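Local coordinates for ThiJ/PfpI family protein (Francisella tularensis subsp. novicida, PDB 4P5P) that probably acts as a glyoxalase III of the Hsp31-like DJ-1/PfpI family and serves as a Francisella virulence factor, at residues Trp24-Asp37 with Asn208-Lys220. Numbering follows the deposited sequence. Where two conformers were deposited one is given.
Sequences WLSELTHPYYSIID and NPQSATDFAKAIK
P31 lies against A216 where helix 26-35 packs on the 212-220 part of helix 212-222 in the flavodoxin-like alpha/beta fold, the axes of these segments 8.7 Å apart and crossing at -44°. Both helices border the central sheet: L28 and Y32 touch strand 40-46, F215 strand 203-206. Apolar contacts fill the middle. The small A216 allows its CA to come within 4.9 Å of P31 CA, P31 CG meets the edge of the F215 ring, and I35 CD1 reaches I219 CG2 at 4.0 Å, the side chains crossing at about a right angle. Just before the N-terminal ends of the helices P209 CG sits over one face of W24 in a CH-pi contact, 3.9 Å from the centroid of the five-membered ring. E27, extended beyond CG, brings OE1 to 3.3 Å from P209 CA and close to OD1 of the 3-sulfinoalanine at position 132. Two waters bridge the segments, S26 OG to P209 O and H30 ND1 to T213 OG1; H30 NE2 is bonded to D63. K220, stretched out with CG anti to its backbone N (chi1 -169°), reaches the C-terminal end of helix 26-35: NZ donates to I35 O and, at 3.0 Å, to D37 OD2 in a salt bridge, approaching from above the carboxylate plane, while D37 OD1 accepts from N39 N.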
loop_
_atom_site.group_PDB
_atom_site.type_symbol
_atom_site.label_atom_id
_atom_site.label_comp_id
_atom_site.label_asym_id
_atom_site.label_seq_id
_atom_site.Cartn_x
_atom_site.Cartn_y
_atom_site.Cartn_z
ATOM N N TRP A 24 1.581 -3.063 8.131
ATOM C CA TRP A 24 1.870 -4.499 8.149
ATOM C C TRP A 24 3.286 -4.662 7.606
ATOM O O TRP A 24 3.509 -4.531 6.403
ATOM C CB TRP A 24 0.869 -5.305 7.318
ATOM C CG TRP A 24 0.975 -6.768 7.650
ATOM C CD1 TRP A 24 1.826 -7.677 7.095
ATOM C CD2 TRP A 24 0.246 -7.465 8.664
ATOM N NE1 TRP A 24 1.663 -8.907 7.697
ATOM C CE2 TRP A 24 0.696 -8.797 8.663
ATOM C CE3 TRP A 24 -0.742 -7.087 9.574
ATOM C CZ2 TRP A 24 0.178 -9.753 9.533
ATOM C CZ3 TRP A 24 -1.247 -8.035 10.435
ATOM C CH2 TRP A 24 -0.786 -9.347 10.409
ATOM N N LEU A 25 4.250 -4.902 8.492
ATOM C CA LEU A 25 5.652 -4.686 8.135
ATOM C C LEU A 25 6.126 -5.403 6.877
ATOM O O LEU A 25 6.814 -4.805 6.060
ATOM C CB LEU A 25 6.553 -5.080 9.299
ATOM C CG LEU A 25 8.037 -4.744 9.127
ATOM C CD1 LEU A 25 8.245 -3.257 8.813
ATOM C CD2 LEU A 25 8.824 -5.149 10.346
ATOM N N SER A 26 5.743 -6.663 6.686
ATOM C CA SER A 26 6.252 -7.398 5.535
ATOM C C SER A 26 5.729 -6.862 4.198
ATOM O O SER A 26 6.297 -7.172 3.167
ATOM C CB SER A 26 5.924 -8.891 5.654
ATOM O OG SER A 26 4.524 -9.117 5.683
ATOM N N GLU A 27 4.654 -6.076 4.206
ATOM C CA GLU A 27 4.172 -5.469 2.970
ATOM C C GLU A 27 5.023 -4.279 2.537
ATOM O O GLU A 27 4.902 -3.816 1.405
ATOM C CB GLU A 27 2.709 -5.064 3.121
ATOM C CG GLU A 27 1.831 -6.319 3.181
ATOM C CD GLU A 27 0.392 -6.076 3.511
ATOM O OE1 GLU A 27 -0.338 -7.076 3.666
ATOM O OE2 GLU A 27 -0.021 -4.921 3.626
ATOM N N LEU A 28 5.870 -3.798 3.455
ATOM C CA LEU A 28 6.945 -2.881 3.117
ATOM C C LEU A 28 8.213 -3.667 2.792
ATOM O O LEU A 28 8.805 -3.481 1.730
ATOM C CB LEU A 28 7.203 -1.888 4.264
ATOM C CG LEU A 28 8.408 -0.953 4.102
ATOM C CD1 LEU A 28 8.269 -0.065 2.858
ATOM C CD2 LEU A 28 8.592 -0.097 5.336
ATOM N N THR A 29 8.619 -4.566 3.682
ATOM C CA THR A 29 9.958 -5.136 3.575
ATOM C C THR A 29 10.070 -6.193 2.473
ATOM O O THR A 29 11.093 -6.272 1.820
ATOM C CB THR A 29 10.427 -5.740 4.909
ATOM O OG1 THR A 29 9.696 -6.932 5.191
ATOM C CG2 THR A 29 10.221 -4.762 6.035
ATOM N N HIS A 30 9.034 -6.995 2.244
ATOM C CA HIS A 30 9.177 -8.040 1.241
ATOM C C HIS A 30 9.200 -7.434 -0.168
ATOM O O HIS A 30 10.079 -7.775 -0.951
ATOM C CB HIS A 30 8.088 -9.115 1.393
ATOM C CG HIS A 30 8.262 -9.964 2.618
ATOM N ND1 HIS A 30 7.726 -11.230 2.734
ATOM C CD2 HIS A 30 8.941 -9.737 3.772
ATOM C CE1 HIS A 30 8.044 -11.733 3.914
ATOM N NE2 HIS A 30 8.784 -10.848 4.563
ATOM N N PRO A 31 8.297 -6.491 -0.483
ATOM C CA PRO A 31 8.459 -5.857 -1.798
ATOM C C PRO A 31 9.740 -5.016 -1.915
ATOM O O PRO A 31 10.339 -4.958 -2.990
ATOM C CB PRO A 31 7.190 -5.000 -1.927
ATOM C CG PRO A 31 6.219 -5.625 -0.994
ATOM C CD PRO A 31 7.038 -6.095 0.162
ATOM N N TYR A 32 10.176 -4.391 -0.825
ATOM C CA TYR A 32 11.434 -3.649 -0.832
ATOM C C TYR A 32 12.589 -4.519 -1.298
ATOM O O TYR A 32 13.296 -4.173 -2.235
ATOM C CB TYR A 32 11.732 -3.090 0.560
ATOM C CG TYR A 32 12.944 -2.179 0.616
ATOM C CD1 TYR A 32 12.818 -0.830 0.339
ATOM C CD2 TYR A 32 14.210 -2.667 0.930
ATOM C CE1 TYR A 32 13.911 0.011 0.387
ATOM C CE2 TYR A 32 15.311 -1.834 0.970
ATOM C CZ TYR A 32 15.153 -0.490 0.692
ATOM O OH TYR A 32 16.222 0.374 0.723
ATOM N N TYR A 33 12.790 -5.655 -0.649
ATOM C CA TYR A 33 13.941 -6.478 -1.002
ATOM C C TYR A 33 13.735 -7.247 -2.309
ATOM O O TYR A 33 14.707 -7.649 -2.941
ATOM C CB TYR A 33 14.273 -7.437 0.138
ATOM C CG TYR A 33 14.940 -6.750 1.315
ATOM C CD1 TYR A 33 16.175 -6.134 1.176
ATOM C CD2 TYR A 33 14.326 -6.703 2.555
ATOM C CE1 TYR A 33 16.786 -5.510 2.244
ATOM C CE2 TYR A 33 14.939 -6.090 3.632
ATOM C CZ TYR A 33 16.161 -5.484 3.468
ATOM O OH TYR A 33 16.776 -4.861 4.534
ATOM N N SER A 34 12.488 -7.454 -2.725
ATOM C CA SER A 34 12.220 -8.143 -3.986
ATOM C C SER A 34 12.509 -7.257 -5.183
ATOM O O SER A 34 12.937 -7.736 -6.244
ATOM C CB SER A 34 10.764 -8.607 -4.049
ATOM O OG SER A 34 10.481 -9.154 -5.322
ATOM N N ILE A 35 12.273 -5.961 -5.017
ATOM C CA ILE A 35 12.386 -5.008 -6.112
ATOM C C ILE A 35 13.765 -4.353 -6.215
ATOM O O ILE A 35 14.276 -4.157 -7.322
ATOM C CB ILE A 35 11.305 -3.926 -5.973
ATOM C CG1 ILE A 35 9.926 -4.552 -6.183
ATOM C CG2 ILE A 35 11.507 -2.798 -6.996
ATOM C CD1 ILE A 35 8.783 -3.689 -5.722
ATOM N N ILE A 36 14.370 -4.012 -5.081
ATOM C CA ILE A 36 15.619 -3.241 -5.097
ATOM C C ILE A 36 16.764 -3.970 -5.803
ATOM O O ILE A 36 16.977 -5.176 -5.613
ATOM C CB ILE A 36 16.057 -2.880 -3.654
ATOM C CG1 ILE A 36 17.112 -1.777 -3.670
ATOM C CG2 ILE A 36 16.542 -4.120 -2.889
ATOM C CD1 ILE A 36 17.394 -1.183 -2.310
ATOM N N ASP A 37 17.502 -3.228 -6.618
ATOM C CA ASP A 37 18.762 -3.725 -7.148
ATOM C C ASP A 37 19.591 -2.531 -7.609
ATOM O O ASP A 37 19.222 -1.395 -7.337
ATOM C CB ASP A 37 18.533 -4.775 -8.253
ATOM C CG ASP A 37 17.861 -4.227 -9.508
ATOM O OD1 ASP A 37 17.998 -3.034 -9.830
ATOM O OD2 ASP A 37 17.214 -5.039 -10.211
ATOM N N ASN A 208 -3.570 -9.521 0.174
ATOM C CA ASN A 208 -3.246 -9.871 1.552
ATOM C C ASN A 208 -1.726 -9.990 1.727
ATOM O O ASN A 208 -0.986 -9.880 0.758
ATOM C CB ASN A 208 -3.978 -11.170 1.919
ATOM C CG ASN A 208 -3.741 -12.264 0.911
ATOM O OD1 ASN A 208 -2.649 -12.375 0.356
ATOM N ND2 ASN A 208 -4.778 -13.072 0.640
ATOM N N PRO A 209 -1.247 -10.168 2.971
ATOM C CA PRO A 209 0.201 -10.259 3.158
ATOM C C PRO A 209 0.798 -11.426 2.378
ATOM O O PRO A 209 1.967 -11.370 1.973
ATOM C CB PRO A 209 0.344 -10.469 4.666
ATOM C CG PRO A 209 -0.890 -9.899 5.248
ATOM C CD PRO A 209 -1.964 -10.184 4.257
ATOM N N GLN A 210 -0.010 -12.466 2.161
ATOM C CA GLN A 210 0.451 -13.654 1.458
ATOM C C GLN A 210 0.647 -13.396 -0.032
ATOM O O GLN A 210 1.156 -14.257 -0.749
ATOM C CB GLN A 210 -0.528 -14.809 1.661
ATOM C CG GLN A 210 -0.663 -15.254 3.106
ATOM C CD GLN A 210 -1.541 -14.347 3.958
ATOM O OE1 GLN A 210 -2.273 -13.497 3.448
ATOM N NE2 GLN A 210 -1.453 -14.517 5.280
ATOM N N SER A 211 0.238 -12.216 -0.494
ATOM C CA SER A 211 0.360 -11.830 -1.895
ATOM C C SER A 211 1.592 -10.985 -2.179
ATOM O O SER A 211 1.817 -10.605 -3.330
ATOM C CB SER A 211 -0.860 -11.018 -2.341
ATOM O OG SER A 211 -2.070 -11.689 -2.085
ATOM N N ALA A 212 2.379 -10.688 -1.147
ATOM C CA ALA A 212 3.440 -9.695 -1.269
ATOM C C ALA A 212 4.495 -10.048 -2.324
ATOM O O ALA A 212 4.975 -9.170 -3.049
ATOM C CB ALA A 212 4.112 -9.497 0.084
ATOM N N THR A 213 4.876 -11.321 -2.388
ATOM C CA THR A 213 5.895 -11.773 -3.334
ATOM C C THR A 213 5.468 -11.544 -4.775
ATOM O O THR A 213 6.189 -10.917 -5.558
ATOM C CB THR A 213 6.216 -13.275 -3.132
ATOM O OG1 THR A 213 6.901 -13.448 -1.889
ATOM C CG2 THR A 213 7.093 -13.815 -4.246
ATOM N N ASP A 214 4.294 -12.050 -5.128
ATOM C CA ASP A 214 3.814 -11.934 -6.492
ATOM C C ASP A 214 3.467 -10.486 -6.830
ATOM O O ASP A 214 3.543 -10.074 -7.980
ATOM C CB ASP A 214 2.600 -12.832 -6.700
ATOM C CG ASP A 214 2.982 -14.260 -7.068
ATOM O OD1 ASP A 214 4.177 -14.623 -6.981
ATOM O OD2 ASP A 214 2.077 -15.029 -7.445
ATOM N N PHE A 215 3.081 -9.732 -5.808
ATOM C CA PHE A 215 2.817 -8.304 -5.938
ATOM C C PHE A 215 4.079 -7.616 -6.426
ATOM O O PHE A 215 4.061 -6.886 -7.422
ATOM C CB PHE A 215 2.346 -7.758 -4.580
ATOM C CG PHE A 215 2.139 -6.258 -4.514
ATOM C CD1 PHE A 215 1.214 -5.620 -5.315
ATOM C CD2 PHE A 215 2.815 -5.506 -3.551
ATOM C CE1 PHE A 215 1.001 -4.260 -5.200
ATOM C CE2 PHE A 215 2.606 -4.152 -3.435
ATOM C CZ PHE A 215 1.701 -3.533 -4.246
ATOM N N ALA A 216 5.180 -7.871 -5.723
ATOM C CA ALA A 216 6.461 -7.271 -6.075
ATOM C C ALA A 216 6.917 -7.699 -7.465
ATOM O O ALA A 216 7.458 -6.892 -8.227
ATOM C CB ALA A 216 7.514 -7.643 -5.041
ATOM N N LYS A 217 6.730 -8.980 -7.778
ATOM C CA LYS A 217 7.082 -9.496 -9.095
ATOM C C LYS A 217 6.358 -8.730 -10.202
ATOM O O LYS A 217 6.966 -8.337 -11.202
ATOM C CB LYS A 217 6.748 -10.987 -9.208
ATOM C CG LYS A 217 7.622 -11.903 -8.366
ATOM C CD LYS A 217 7.125 -13.345 -8.438
ATOM C CE LYS A 217 7.985 -14.290 -7.611
ATOM N NZ LYS A 217 7.386 -15.653 -7.523
ATOM N N ALA A 218 5.060 -8.522 -10.016
ATOM C CA ALA A 218 4.241 -7.811 -10.990
ATOM C C ALA A 218 4.693 -6.358 -11.162
ATOM O O ALA A 218 4.766 -5.842 -12.273
ATOM C CB ALA A 218 2.803 -7.861 -10.575
ATOM N N ILE A 219 5.004 -5.707 -10.050
ATOM C CA ILE A 219 5.476 -4.339 -10.099
ATOM C C ILE A 219 6.769 -4.250 -10.891
ATOM O O ILE A 219 6.907 -3.406 -11.776
ATOM C CB ILE A 219 5.705 -3.801 -8.679
ATOM C CG1 ILE A 219 4.367 -3.642 -7.952
ATOM C CG2 ILE A 219 6.440 -2.459 -8.711
ATOM C CD1 ILE A 219 4.514 -3.419 -6.475
ATOM N N LYS A 220 7.719 -5.121 -10.562
ATOM C CA LYS A 220 9.057 -5.035 -11.131
ATOM C C LYS A 220 8.989 -5.218 -12.635
ATOM O O LYS A 220 9.673 -4.520 -13.390
ATOM C CB LYS A 220 9.992 -6.074 -10.499
ATOM C CG LYS A 220 11.452 -5.858 -10.859
ATOM C CD LYS A 220 12.385 -6.618 -9.944
ATOM C CE LYS A 220 13.837 -6.332 -10.311
ATOM N NZ LYS A 220 14.789 -6.575 -9.186
HETATM O O HOH W 1 4.165 -10.723 3.505
HETATM O O HOH W 2 6.097 -12.395 0.752
#